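Local coordinates for protein yhhW (Escherichia coli, PDB 1TQ5) that acts in vitro as a metal-dependent quercetin 2,3-dioxygenase of the bicupin pirin family, although its physiological role is unknown, at residues R133-V138 and G152-H157; L162-L167 and E222-D227; Q172-I177 and E210-I215; K189-I194 and A217-E222. All blocks are in the same frame, centred on the assembly; numbering follows the deposited sequence.

Contact 2 is the most buried of the four, a regular antiparallel pairing inside the larger sheet of the C-terminal cupin domain. Contacts 3 and 4 lie nearer the surface, in the smaller four-stranded sheet and at the turn that leads out of it. Strand 221-228 serves both contact 2 and contact 4, which share E222, while strand 213-217 runs from contact 3 into contact 4. Contact 1, partly buried, joins the interdomain linker to edge strand 154-155 and has no hydrogen bond across it. Backbone pairing with apolar packing makes contacts 2 and 3, contact 2 also carrying the charged R164 and E222; contact 4 adds polar side-chain bonds to short ladders; contact 1 is mainly aromatic and aliphatic packing.

Contact 1 of 4, residues R133-V138 and G152-H157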
loop_
_atom_site.group_PDB
_atom_site.type_symbol
_atom_site.label_atom_id
_atom_site.label_comp_id
_atom_site.label_asym_id
_atom_site.label_seq_id
_atom_site.Cartn_x
_atom_site.Cartn_y
_atom_site.Cartn_z
ATOM N N ARG A 133 -6.406 12.858 0.072
ATOM C CA ARG A 133 -7.636 12.925 -0.707
ATOM C C ARG A 133 -8.725 12.003 -0.192
ATOM O O ARG A 133 -8.456 10.897 0.291
ATOM C CB ARG A 133 -7.357 12.593 -2.179
ATOM C CG ARG A 133 -8.608 12.595 -3.066
ATOM C CD ARG A 133 -8.258 12.916 -4.506
ATOM N NE ARG A 133 -9.435 13.203 -5.325
ATOM C CZ ARG A 133 -9.381 13.764 -6.532
ATOM N NH1 ARG A 133 -8.211 14.104 -7.055
ATOM N NH2 ARG A 133 -10.491 13.978 -7.225
ATOM N N ARG A 134 -9.960 12.476 -0.293
ATOM C CA ARG A 134 -11.108 11.692 0.117
ATOM C C ARG A 134 -11.875 11.306 -1.136
ATOM O O ARG A 134 -12.524 12.150 -1.764
ATOM C CB ARG A 134 -12.022 12.488 1.040
ATOM C CG ARG A 134 -13.314 11.765 1.339
ATOM C CD ARG A 134 -14.062 12.408 2.472
ATOM N NE ARG A 134 -15.290 11.682 2.760
ATOM C CZ ARG A 134 -15.889 11.681 3.943
ATOM N NH1 ARG A 134 -15.364 12.369 4.949
ATOM N NH2 ARG A 134 -17.011 10.998 4.120
ATOM N N PHE A 135 -11.776 10.031 -1.493
ATOM C CA PHE A 135 -12.447 9.489 -2.669
ATOM C C PHE A 135 -13.871 9.113 -2.293
ATOM O O PHE A 135 -14.159 8.817 -1.131
ATOM C CB PHE A 135 -11.711 8.239 -3.164
ATOM C CG PHE A 135 -10.284 8.491 -3.575
ATOM C CD1 PHE A 135 -9.984 8.968 -4.849
ATOM C CD2 PHE A 135 -9.242 8.263 -2.687
ATOM C CE1 PHE A 135 -8.668 9.211 -5.229
ATOM C CE2 PHE A 135 -7.920 8.506 -3.060
ATOM C CZ PHE A 135 -7.636 8.980 -4.335
ATOM N N ASP A 136 -14.764 9.120 -3.274
ATOM C CA ASP A 136 -16.146 8.756 -3.013
ATOM C C ASP A 136 -16.297 7.247 -3.191
ATOM O O ASP A 136 -16.116 6.725 -4.291
ATOM C CB ASP A 136 -17.082 9.486 -3.973
ATOM C CG ASP A 136 -18.518 9.475 -3.496
ATOM O OD1 ASP A 136 -18.831 10.195 -2.526
ATOM O OD2 ASP A 136 -19.330 8.735 -4.087
ATOM N N ALA A 137 -16.621 6.551 -2.104
ATOM C CA ALA A 137 -16.793 5.100 -2.137
ATOM C C ALA A 137 -17.708 4.662 -3.279
ATOM O O ALA A 137 -18.657 5.364 -3.637
ATOM C CB ALA A 137 -17.349 4.611 -0.803
ATOM N N VAL A 138 -17.413 3.495 -3.843
ATOM C CA VAL A 138 -18.207 2.971 -4.940
ATOM C C VAL A 138 -17.654 1.653 -5.447
ATOM O O VAL A 138 -16.514 1.586 -5.908
ATOM N N GLY A 152 -8.899 11.933 -11.127
ATOM C CA GLY A 152 -9.082 12.140 -9.702
ATOM C C GLY A 152 -8.158 11.380 -8.768
ATOM O O GLY A 152 -8.415 11.309 -7.565
ATOM N N SER A 153 -7.082 10.819 -9.305
ATOM C CA SER A 153 -6.131 10.081 -8.485
ATOM C C SER A 153 -5.071 11.038 -7.934
ATOM O O SER A 153 -4.958 12.182 -8.385
ATOM C CB SER A 153 -5.451 8.994 -9.323
ATOM O OG SER A 153 -4.662 9.565 -10.356
ATOM N N LEU A 154 -4.301 10.568 -6.958
ATOM C CA LEU A 154 -3.237 11.373 -6.372
ATOM C C LEU A 154 -1.968 11.133 -7.183
ATOM O O LEU A 154 -1.728 10.021 -7.662
ATOM C CB LEU A 154 -2.997 10.969 -4.912
ATOM C CG LEU A 154 -4.022 11.396 -3.856
ATOM C CD1 LEU A 154 -3.713 10.709 -2.531
ATOM C CD2 LEU A 154 -3.987 12.912 -3.691
ATOM N N LYS A 155 -1.150 12.167 -7.345
ATOM C CA LYS A 155 0.081 12.014 -8.110
ATOM C C LYS A 155 1.144 11.235 -7.354
ATOM O O LYS A 155 1.286 11.358 -6.140
ATOM C CB LYS A 155 0.655 13.377 -8.511
ATOM C CG LYS A 155 1.990 13.262 -9.244
ATOM C CD LYS A 155 2.351 14.527 -10.003
ATOM C CE LYS A 155 1.462 14.710 -11.224
ATOM N NZ LYS A 155 1.806 15.949 -11.988
ATOM N N VAL A 156 1.884 10.418 -8.090
ATOM C CA VAL A 156 2.966 9.637 -7.518
ATOM C C VAL A 156 4.131 9.837 -8.477
ATOM O O VAL A 156 3.952 9.783 -9.692
ATOM C CB VAL A 156 2.585 8.126 -7.393
ATOM C CG1 VAL A 156 2.389 7.506 -8.764
ATOM C CG2 VAL A 156 3.656 7.383 -6.607
ATOM N N HIS A 157 5.313 10.106 -7.932
ATOM C CA HIS A 157 6.506 10.334 -8.744
ATOM C C HIS A 157 7.170 9.026 -9.159
ATOM O O HIS A 157 8.330 8.769 -8.837
ATOM C CB HIS A 157 7.499 11.201 -7.971
ATOM C CG HIS A 157 6.987 12.574 -7.670
ATOM N ND1 HIS A 157 6.751 13.513 -8.652
ATOM C CD2 HIS A 157 6.652 13.164 -6.499
ATOM C CE1 HIS A 157 6.293 14.621 -8.099
ATOM N NE2 HIS A 157 6.222 14.436 -6.793
#
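R133 and F135 reach from the 133-138 loop onto G152 and L154. The isobutyl end of L154 lies against the root of the arginine, CD2 of L154 being 3.7 Å from CB of R133. F135 turns the edge of its ring to the glycine, with CE1 of F135 3.2 Å from O of G152, and CZ of F135 comes within 4.4 Å of CG of L154. The R133 chain, with CG anti to the backbone N (chi1 178°), runs extended to NE and lays its CG over the centre of the F135 ring. Beyond that the guanidinium is spread over the G152 peptide, but its fit there is too tight to be trusted in detail. The loop links strand 129-133 of the N-terminal cupin sheet to strand 141-146 of the C-terminal one, so the contact lies where the chain passes between the two domains of this bicupin. An alanine in place of R133 would probably leave that face of F135 without its methylene lid, though the CB contact with L154 would stay. Glycine suits position 152 because its phi is positive (74°). Further out, S153 OG bonds to R150 O, L154 pairs by backbone with V144 and S146, and F135 rests on Q142 and V144.

Contact 2 of 4, residues L162-L167 and E222-D227; sequences LYRWAL and EVLLFD
Y163 and L225 bond to each other twice, as do W165 and V223, so four backbone hydrogen bonds satisfy the peptide groups that these antiparallel strands turn to one another. Y163 N gives to L225 O at 2.9 Å and L225 N to Y163 O; the bond from W165 N to V223 O is the shortest, at 2.7 Å, and nearly straight (174°), with V223 N answering to W165 O. CA-H...O contacts add to the load of these carbonyls, L162 CA reaching L225 O at 3.3 Å. On the face of Y163, W165, V223 and L225 the packing is apolar: CZ3 at the indole edge of W165 meets CD1 of L225 at 3.6 Å, and CB of W165 meets CG2 of V223. The Y163 hydroxyl bonds to E161, and the D227 carboxylate forms a salt bridge with R181. On the other face CD1 of L162 sits over the centre of the F226 ring, 3.5 Å from its centroid, a CH-pi contact. There too the R164 methylenes pass the E222 carboxylate, OE2 of E222 lying 3.5 Å from CD of R164. The two charged ends do not meet: R164 bonds to Q142 OE1 in its own domain and to G88 O, and E222 OE2 takes the hydroxyl of Y67. An alanine at E222 would probably leave Y67 without its carboxylate partner and the R164 methylenes without the carboxylate beside them. Y67 and G88 belong to the N-terminal cupin domain, which is consistent with a polar tie between the two facing domains.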
loop_
_atom_site.group_PDB
_atom_site.type_symbol
_atom_site.label_atom_id
_atom_site.label_comp_id
_atom_site.label_asym_id
_atom_site.label_seq_id
_atom_site.Cartn_x
_atom_site.Cartn_y
_atom_site.Cartn_z
ATOM N N LEU A 162 -1.978 2.697 -9.009
ATOM C CA LEU A 162 -2.512 1.935 -7.889
ATOM C C LEU A 162 -4.029 2.056 -7.918
ATOM O O LEU A 162 -4.573 3.156 -8.009
ATOM C CB LEU A 162 -1.987 2.475 -6.551
ATOM C CG LEU A 162 -2.602 1.869 -5.277
ATOM C CD1 LEU A 162 -2.321 0.365 -5.212
ATOM C CD2 LEU A 162 -2.032 2.572 -4.043
ATOM N N TYR A 163 -4.703 0.917 -7.854
ATOM C CA TYR A 163 -6.155 0.881 -7.864
ATOM C C TYR A 163 -6.673 0.225 -6.595
ATOM O O TYR A 163 -6.038 -0.684 -6.053
ATOM C CB TYR A 163 -6.665 0.053 -9.042
ATOM C CG TYR A 163 -6.284 0.556 -10.410
ATOM C CD1 TYR A 163 -7.172 1.323 -11.161
ATOM C CD2 TYR A 163 -5.045 0.245 -10.967
ATOM C CE1 TYR A 163 -6.838 1.763 -12.436
ATOM C CE2 TYR A 163 -4.698 0.681 -12.239
ATOM C CZ TYR A 163 -5.601 1.440 -12.968
ATOM O OH TYR A 163 -5.262 1.879 -14.230
ATOM N N ARG A 164 -7.812 0.707 -6.112
ATOM C CA ARG A 164 -8.474 0.097 -4.970
ATOM C C ARG A 164 -9.666 -0.555 -5.666
ATOM O O ARG A 164 -10.495 0.131 -6.260
ATOM C CB ARG A 164 -8.956 1.132 -3.956
ATOM C CG ARG A 164 -9.801 0.502 -2.859
ATOM C CD ARG A 164 -10.082 1.456 -1.708
ATOM N NE ARG A 164 -10.755 2.684 -2.121
ATOM C CZ ARG A 164 -11.164 3.622 -1.271
ATOM N NH1 ARG A 164 -11.765 4.713 -1.724
ATOM N NH2 ARG A 164 -10.975 3.466 0.035
ATOM N N TRP A 165 -9.732 -1.879 -5.604
ATOM C CA TRP A 165 -10.777 -2.630 -6.280
ATOM C C TRP A 165 -11.746 -3.309 -5.315
ATOM O O TRP A 165 -11.377 -4.250 -4.611
ATOM C CB TRP A 165 -10.117 -3.696 -7.162
ATOM C CG TRP A 165 -10.793 -3.950 -8.470
ATOM C CD1 TRP A 165 -12.136 -3.936 -8.723
ATOM C CD2 TRP A 165 -10.157 -4.301 -9.703
ATOM N NE1 TRP A 165 -12.375 -4.256 -10.037
ATOM C CE2 TRP A 165 -11.178 -4.486 -10.662
ATOM C CE3 TRP A 165 -8.823 -4.479 -10.092
ATOM C CZ2 TRP A 165 -10.904 -4.839 -11.988
ATOM C CZ3 TRP A 165 -8.551 -4.830 -11.411
ATOM C CH2 TRP A 165 -9.590 -5.005 -12.342
ATOM N N ALA A 166 -12.985 -2.830 -5.279
ATOM C CA ALA A 166 -13.993 -3.432 -4.416
ATOM C C ALA A 166 -14.817 -4.382 -5.281
ATOM O O ALA A 166 -15.329 -3.988 -6.326
ATOM C CB ALA A 166 -14.887 -2.357 -3.803
ATOM N N LEU A 167 -14.928 -5.635 -4.854
ATOM C CA LEU A 167 -15.684 -6.627 -5.613
ATOM C C LEU A 167 -16.712 -7.351 -4.760
ATOM O O LEU A 167 -16.419 -7.786 -3.650
ATOM C CB LEU A 167 -14.743 -7.666 -6.230
ATOM C CG LEU A 167 -13.729 -7.211 -7.279
ATOM C CD1 LEU A 167 -12.888 -8.400 -7.696
ATOM C CD2 LEU A 167 -14.442 -6.621 -8.485
ATOM N N GLU A 222 -11.921 -6.642 -1.318
ATOM C CA GLU A 222 -11.290 -5.394 -1.718
ATOM C C GLU A 222 -9.805 -5.680 -1.840
ATOM O O GLU A 222 -9.205 -6.270 -0.942
ATOM C CB GLU A 222 -11.519 -4.288 -0.689
ATOM C CG GLU A 222 -10.844 -2.972 -1.074
ATOM C CD GLU A 222 -11.130 -1.851 -0.093
ATOM O OE1 GLU A 222 -12.325 -1.537 0.115
ATOM O OE2 GLU A 222 -10.165 -1.281 0.468
ATOM N N VAL A 223 -9.226 -5.295 -2.969
ATOM C CA VAL A 223 -7.805 -5.494 -3.195
ATOM C C VAL A 223 -7.184 -4.219 -3.710
ATOM O O VAL A 223 -7.865 -3.356 -4.276
ATOM C CB VAL A 223 -7.520 -6.605 -4.239
ATOM C CG1 VAL A 223 -8.082 -7.933 -3.764
ATOM C CG2 VAL A 223 -8.111 -6.214 -5.590
ATOM N N LEU A 224 -5.882 -4.103 -3.486
ATOM C CA LEU A 224 -5.108 -2.973 -3.960
ATOM C C LEU A 224 -4.317 -3.576 -5.109
ATOM O O LEU A 224 -3.657 -4.605 -4.938
ATOM C CB LEU A 224 -4.149 -2.470 -2.878
ATOM C CG LEU A 224 -4.767 -1.936 -1.578
ATOM C CD1 LEU A 224 -3.664 -1.468 -0.656
ATOM C CD2 LEU A 224 -5.718 -0.780 -1.889
ATOM N N LEU A 225 -4.405 -2.960 -6.281
ATOM C CA LEU A 225 -3.685 -3.474 -7.429
ATOM C C LEU A 225 -2.615 -2.485 -7.842
ATOM O O LEU A 225 -2.910 -1.366 -8.272
ATOM C CB LEU A 225 -4.642 -3.750 -8.596
ATOM C CG LEU A 225 -4.025 -4.511 -9.780
ATOM C CD1 LEU A 225 -5.083 -5.371 -10.460
ATOM C CD2 LEU A 225 -3.407 -3.524 -10.763
ATOM N N PHE A 226 -1.366 -2.907 -7.675
ATOM C CA PHE A 226 -0.210 -2.093 -8.018
ATOM C C PHE A 226 0.269 -2.459 -9.414
ATOM O O PHE A 226 0.700 -3.589 -9.627
ATOM C CB PHE A 226 0.931 -2.370 -7.040
ATOM C CG PHE A 226 0.650 -1.953 -5.627
ATOM C CD1 PHE A 226 1.010 -0.688 -5.177
ATOM C CD2 PHE A 226 0.067 -2.843 -4.730
ATOM C CE1 PHE A 226 0.798 -0.319 -3.848
ATOM C CE2 PHE A 226 -0.149 -2.490 -3.408
ATOM C CZ PHE A 226 0.219 -1.222 -2.962
ATOM N N ASP A 227 0.182 -1.524 -10.360
ATOM C CA ASP A 227 0.665 -1.752 -11.732
ATOM C C ASP A 227 2.056 -1.105 -11.746
ATOM O O ASP A 227 2.183 0.123 -11.803
ATOM C CB ASP A 227 -0.242 -1.055 -12.754
ATOM C CG ASP A 227 0.020 -1.519 -14.188
ATOM O OD1 ASP A 227 1.190 -1.484 -14.630
ATOM O OD2 ASP A 227 -0.948 -1.915 -14.875
#

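Contact 3 of 4, residues Q172-I177 and E210-I215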
loop_
_atom_site.group_PDB
_atom_site.type_symbol
_atom_site.label_atom_id
_atom_site.label_comp_id
_atom_site.label_asym_id
_atom_site.label_seq_id
_atom_site.Cartn_x
_atom_site.Cartn_y
_atom_site.Cartn_z
ATOM N N GLN A 172 -16.478 -10.460 -11.140
ATOM C CA GLN A 172 -15.233 -10.740 -11.839
ATOM C C GLN A 172 -14.847 -9.633 -12.810
ATOM O O GLN A 172 -15.707 -9.005 -13.434
ATOM C CB GLN A 172 -15.352 -12.051 -12.610
ATOM C CG GLN A 172 -16.578 -12.111 -13.504
ATOM C CD GLN A 172 -16.487 -13.202 -14.544
ATOM O OE1 GLN A 172 -15.624 -13.167 -15.423
ATOM N NE2 GLN A 172 -17.379 -14.185 -14.452
ATOM N N SER A 173 -13.546 -9.402 -12.936
ATOM C CA SER A 173 -13.037 -8.388 -13.847
ATOM C C SER A 173 -11.679 -8.782 -14.403
ATOM O O SER A 173 -11.160 -9.854 -14.096
ATOM C CB SER A 173 -12.944 -7.033 -13.148
ATOM O OG SER A 173 -14.226 -6.451 -13.005
ATOM N N VAL A 174 -11.117 -7.904 -15.226
ATOM C CA VAL A 174 -9.822 -8.142 -15.853
ATOM C C VAL A 174 -9.062 -6.832 -16.035
ATOM O O VAL A 174 -9.662 -5.796 -16.318
ATOM C CB VAL A 174 -9.989 -8.791 -17.254
ATOM C CG1 VAL A 174 -8.625 -9.018 -17.892
ATOM C CG2 VAL A 174 -10.751 -10.101 -17.143
ATOM N N HIS A 175 -7.745 -6.889 -15.867
ATOM C CA HIS A 175 -6.881 -5.723 -16.041
ATOM C C HIS A 175 -5.803 -6.123 -17.050
ATOM O O HIS A 175 -5.071 -7.088 -16.831
ATOM C CB HIS A 175 -6.228 -5.329 -14.713
ATOM C CG HIS A 175 -5.426 -4.066 -14.785
ATOM N ND1 HIS A 175 -4.462 -3.741 -13.855
ATOM C CD2 HIS A 175 -5.453 -3.042 -15.670
ATOM C CE1 HIS A 175 -3.929 -2.574 -14.164
ATOM N NE2 HIS A 175 -4.513 -2.127 -15.261
ATOM N N GLN A 176 -5.711 -5.378 -18.149
ATOM C CA GLN A 176 -4.746 -5.664 -19.210
ATOM C C GLN A 176 -3.297 -5.826 -18.752
ATOM O O GLN A 176 -2.938 -6.863 -18.194
ATOM C CB GLN A 176 -4.830 -4.589 -20.298
ATOM C CG GLN A 176 -6.190 -4.514 -20.990
ATOM C CD GLN A 176 -6.527 -5.772 -21.777
ATOM O OE1 GLN A 176 -6.492 -6.883 -21.244
ATOM N NE2 GLN A 176 -6.866 -5.600 -23.050
ATOM N N ILE A 177 -2.472 -4.808 -19.000
ATOM C CA ILE A 177 -1.048 -4.813 -18.642
ATOM C C ILE A 177 -0.212 -5.315 -19.813
ATOM O O ILE A 177 -0.425 -6.420 -20.309
ATOM C CB ILE A 177 -0.759 -5.712 -17.420
ATOM C CG1 ILE A 177 -1.598 -5.251 -16.230
ATOM C CG2 ILE A 177 0.722 -5.655 -17.062
ATOM C CD1 ILE A 177 -1.740 -6.302 -15.175
ATOM N N GLU A 210 2.780 -11.768 -17.660
ATOM C CA GLU A 210 1.386 -12.027 -17.994
ATOM C C GLU A 210 0.828 -10.779 -18.675
ATOM O O GLU A 210 1.334 -9.675 -18.464
ATOM C CB GLU A 210 0.577 -12.340 -16.730
ATOM C CG GLU A 210 -0.878 -12.677 -17.005
ATOM C CD GLU A 210 -1.032 -13.829 -17.983
ATOM O OE1 GLU A 210 -0.538 -14.935 -17.680
ATOM O OE2 GLU A 210 -1.644 -13.628 -19.053
ATOM N N GLN A 211 -0.209 -10.951 -19.487
ATOM C CA GLN A 211 -0.806 -9.823 -20.192
ATOM C C GLN A 211 -2.184 -9.445 -19.660
ATOM O O GLN A 211 -2.739 -8.417 -20.039
ATOM C CB GLN A 211 -0.891 -10.131 -21.693
ATOM C CG GLN A 211 -1.653 -11.411 -22.032
ATOM C CD GLN A 211 -1.556 -11.772 -23.505
ATOM O OE1 GLN A 211 -1.933 -10.982 -24.375
ATOM N NE2 GLN A 211 -1.045 -12.968 -23.792
ATOM N N ALA A 212 -2.734 -10.273 -18.776
ATOM C CA ALA A 212 -4.051 -10.005 -18.207
ATOM C C ALA A 212 -4.210 -10.569 -16.800
ATOM O O ALA A 212 -3.759 -11.673 -16.500
ATOM C CB ALA A 212 -5.134 -10.573 -19.116
ATOM N N ILE A 213 -4.854 -9.797 -15.936
ATOM C CA ILE A 213 -5.098 -10.223 -14.565
ATOM C C ILE A 213 -6.591 -10.499 -14.449
ATOM O O ILE A 213 -7.409 -9.598 -14.643
ATOM C CB ILE A 213 -4.711 -9.118 -13.553
ATOM C CG1 ILE A 213 -3.211 -8.816 -13.650
ATOM C CG2 ILE A 213 -5.091 -9.540 -12.147
ATOM C CD1 ILE A 213 -2.313 -9.979 -13.304
ATOM N N SER A 214 -6.939 -11.749 -14.161
ATOM C CA SER A 214 -8.337 -12.151 -14.011
ATOM C C SER A 214 -8.616 -12.298 -12.532
ATOM O O SER A 214 -7.920 -13.026 -11.826
ATOM C CB SER A 214 -8.608 -13.484 -14.711
ATOM O OG SER A 214 -8.402 -13.380 -16.109
ATOM N N ILE A 215 -9.644 -11.608 -12.065
ATOM C CA ILE A 215 -9.986 -11.650 -10.664
ATOM C C ILE A 215 -11.433 -12.083 -10.455
ATOM O O ILE A 215 -12.346 -11.581 -11.111
ATOM C CB ILE A 215 -9.749 -10.263 -10.032
ATOM C CG1 ILE A 215 -9.921 -10.325 -8.517
ATOM C CG2 ILE A 215 -10.707 -9.251 -10.637
ATOM C CD1 ILE A 215 -9.567 -9.004 -7.829
HETATM O O HOH W 1 -3.959 -7.730 -22.344
#
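Strand 172-175 and strand 213-215 run antiparallel, their axes 4.8 Å apart at closest and 167° between their directions. S173 with I215 and H175 with I213 form the hydrogen-bonded pairs, each with two bonds. S173 N reaches I215 O at 3.1 Å, and the return bond from I215 N to S173 O is nearly straight (174°). H175 N meets I213 O at 3.0 Å, in the carbonyl plane on a lone pair. V174 and S214 make the non-hydrogen-bonded pair between them. Past H175 the ladder ends in a turn at Q176 and I177, where I177 takes a positive phi; a water that donates to Q211 O at 2.7 Å, and weakly to Q176 OE1, bridges the two segments there.

Side chains divide by face. V174, which is exposed, and the small A212 pack outward, CG1 of V174 4.0 Å from CB of A212. Inward, the side chains of I177 and I213 cross, CD1 of I177 lying a tight 3.3 Å from CG1 of I213, and CG1 of I177, anti to its carbonyl carbon (chi1 -57°), lies over the centre of the H175 ring. CB of S173 meets CG2 of I215 at 4.0 Å, a small residue leaving room for W165, which both S173 and H175 touch. H175 also meets Y163 edge to face, and I215 touches V223 and L167. The buried I213, I215 and H175 thus fill the interior of the cupin barrel against the larger sheet, with I177 at the margin, while water serves the Q211 carbonyl at the loop end.

Contact 4 of 4, residues K189-I194 and A217-E222; sequences KGNVTI and ADSDSE
N191 and S219 meet through their first torsions: N191 CG lies anti to its carbonyl carbon (chi1 -62°), and S219 OG stands between its backbone N and carbonyl carbon (chi1 58°). ND2 of N191 then gives a fairly straight bond to OG of S219, 3.1 Å long, with the oxygen in the amide plane, and N191 N adds weak bonds to OG of S219 and of S221. The S221 hydroxyl spends its proton on S219 O at 2.7 Å, within the turn. N191 O accepts D218 N at 2.8 Å and, weakly, S219 N. Small hydroxyls and a short amide suit a turn whose peptides need near partners. G190 must be glycine, since a CB would strike S221 OG and D220 O. At the far end a water bridges OG1 of T193 and OD1 of D218. V192 pairs with A217 and, across the loops, K189 with E222 (E222 N to K189 O, 3.0 Å), two separate ladders whose register differs by two. The 217-222 turn carries the chain from strand 213-217 of the four-stranded sheet into strand 221-228 of the larger one, with V192 against V187 of strand 182-187 and A217 against L167 of strand 161-167.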
loop_
_atom_site.group_PDB
_atom_site.type_symbol
_atom_site.label_atom_id
_atom_site.label_comp_id
_atom_site.label_asym_id
_atom_site.label_seq_id
_atom_site.Cartn_x
_atom_site.Cartn_y
_atom_site.Cartn_z
ATOM N N LYS A 189 -9.115 -7.291 2.225
ATOM C CA LYS A 189 -10.078 -8.136 2.919
ATOM C C LYS A 189 -10.901 -8.958 1.941
ATOM O O LYS A 189 -11.112 -8.556 0.804
ATOM C CB LYS A 189 -11.009 -7.288 3.790
ATOM C CG LYS A 189 -11.967 -6.386 3.019
ATOM C CD LYS A 189 -12.969 -5.726 3.969
ATOM C CE LYS A 189 -13.786 -6.774 4.723
ATOM N NZ LYS A 189 -14.718 -6.183 5.725
ATOM N N GLY A 190 -11.359 -10.120 2.391
ATOM C CA GLY A 190 -12.164 -10.968 1.538
ATOM C C GLY A 190 -11.411 -12.173 1.017
ATOM O O GLY A 190 -10.306 -12.470 1.463
ATOM N N ASN A 191 -12.021 -12.867 0.066
ATOM C CA ASN A 191 -11.432 -14.061 -0.524
ATOM C C ASN A 191 -11.561 -13.947 -2.030
ATOM O O ASN A 191 -12.672 -13.844 -2.554
ATOM C CB ASN A 191 -12.175 -15.312 -0.045
ATOM C CG ASN A 191 -12.076 -15.515 1.455
ATOM O OD1 ASN A 191 -11.070 -16.012 1.964
ATOM N ND2 ASN A 191 -13.122 -15.120 2.173
ATOM N N VAL A 192 -10.430 -13.956 -2.726
ATOM C CA VAL A 192 -10.459 -13.853 -4.174
ATOM C C VAL A 192 -9.613 -14.936 -4.832
ATOM O O VAL A 192 -8.839 -15.637 -4.172
ATOM C CB VAL A 192 -9.955 -12.468 -4.656
ATOM C CG1 VAL A 192 -10.709 -11.360 -3.929
ATOM C CG2 VAL A 192 -8.449 -12.335 -4.427
ATOM N N THR A 193 -9.800 -15.083 -6.137
ATOM C CA THR A 193 -9.048 -16.042 -6.936
ATOM C C THR A 193 -8.479 -15.196 -8.061
ATOM O O THR A 193 -9.219 -14.507 -8.752
ATOM C CB THR A 193 -9.964 -17.155 -7.521
ATOM O OG1 THR A 193 -10.378 -18.036 -6.473
ATOM C CG2 THR A 193 -9.232 -17.961 -8.571
ATOM N N ILE A 194 -7.163 -15.237 -8.227
ATOM C CA ILE A 194 -6.497 -14.445 -9.253
ATOM C C ILE A 194 -5.604 -15.318 -10.136
ATOM O O ILE A 194 -4.615 -15.893 -9.670
ATOM C CB ILE A 194 -5.666 -13.322 -8.579
ATOM C CG1 ILE A 194 -6.612 -12.394 -7.807
ATOM C CG2 ILE A 194 -4.857 -12.557 -9.604
ATOM C CD1 ILE A 194 -5.921 -11.388 -6.911
ATOM N N ALA A 217 -14.185 -12.828 -7.234
ATOM C CA ALA A 217 -14.408 -12.683 -5.796
ATOM C C ALA A 217 -15.270 -13.812 -5.236
ATOM O O ALA A 217 -16.427 -13.974 -5.626
ATOM C CB ALA A 217 -15.055 -11.336 -5.504
ATOM N N ASP A 218 -14.702 -14.585 -4.314
ATOM C CA ASP A 218 -15.414 -15.701 -3.703
ATOM C C ASP A 218 -16.335 -15.191 -2.593
ATOM O O ASP A 218 -17.233 -15.899 -2.131
ATOM C CB ASP A 218 -14.409 -16.719 -3.154
ATOM C CG ASP A 218 -13.365 -17.123 -4.188
ATOM O OD1 ASP A 218 -13.751 -17.561 -5.295
ATOM O OD2 ASP A 218 -12.155 -17.002 -3.895
ATOM N N SER A 219 -16.087 -13.956 -2.171
ATOM C CA SER A 219 -16.880 -13.279 -1.152
ATOM C C SER A 219 -16.634 -11.794 -1.391
ATOM O O SER A 219 -15.728 -11.442 -2.144
ATOM C CB SER A 219 -16.425 -13.682 0.256
ATOM O OG SER A 219 -15.054 -13.394 0.470
ATOM N N ASP A 220 -17.440 -10.921 -0.793
ATOM C CA ASP A 220 -17.230 -9.488 -0.980
ATOM C C ASP A 220 -15.780 -9.231 -0.603
ATOM O O ASP A 220 -15.333 -9.640 0.465
ATOM C CB ASP A 220 -18.148 -8.666 -0.071
ATOM C CG ASP A 220 -19.616 -8.965 -0.298
ATOM O OD1 ASP A 220 -20.047 -8.965 -1.471
ATOM O OD2 ASP A 220 -20.338 -9.191 0.698
ATOM N N SER A 221 -15.043 -8.556 -1.472
ATOM C CA SER A 221 -13.641 -8.308 -1.191
ATOM C C SER A 221 -13.179 -6.932 -1.628
ATOM O O SER A 221 -13.932 -6.158 -2.221
ATOM C CB SER A 221 -12.784 -9.356 -1.908
ATOM O OG SER A 221 -13.234 -10.670 -1.631
ATOM N N GLU A 222 -11.921 -6.642 -1.318
ATOM C CA GLU A 222 -11.290 -5.394 -1.718
ATOM C C GLU A 222 -9.805 -5.680 -1.840
ATOM O O GLU A 222 -9.205 -6.270 -0.942
ATOM C CB GLU A 222 -11.519 -4.288 -0.689
ATOM C CG GLU A 222 -10.844 -2.972 -1.074
ATOM C CD GLU A 222 -11.130 -1.851 -0.093
ATOM O OE1 GLU A 222 -12.325 -1.537 0.115
ATOM O OE2 GLU A 222 -10.165 -1.281 0.468
HETATM O O HOH W 2 -12.619 -19.675 -6.864
#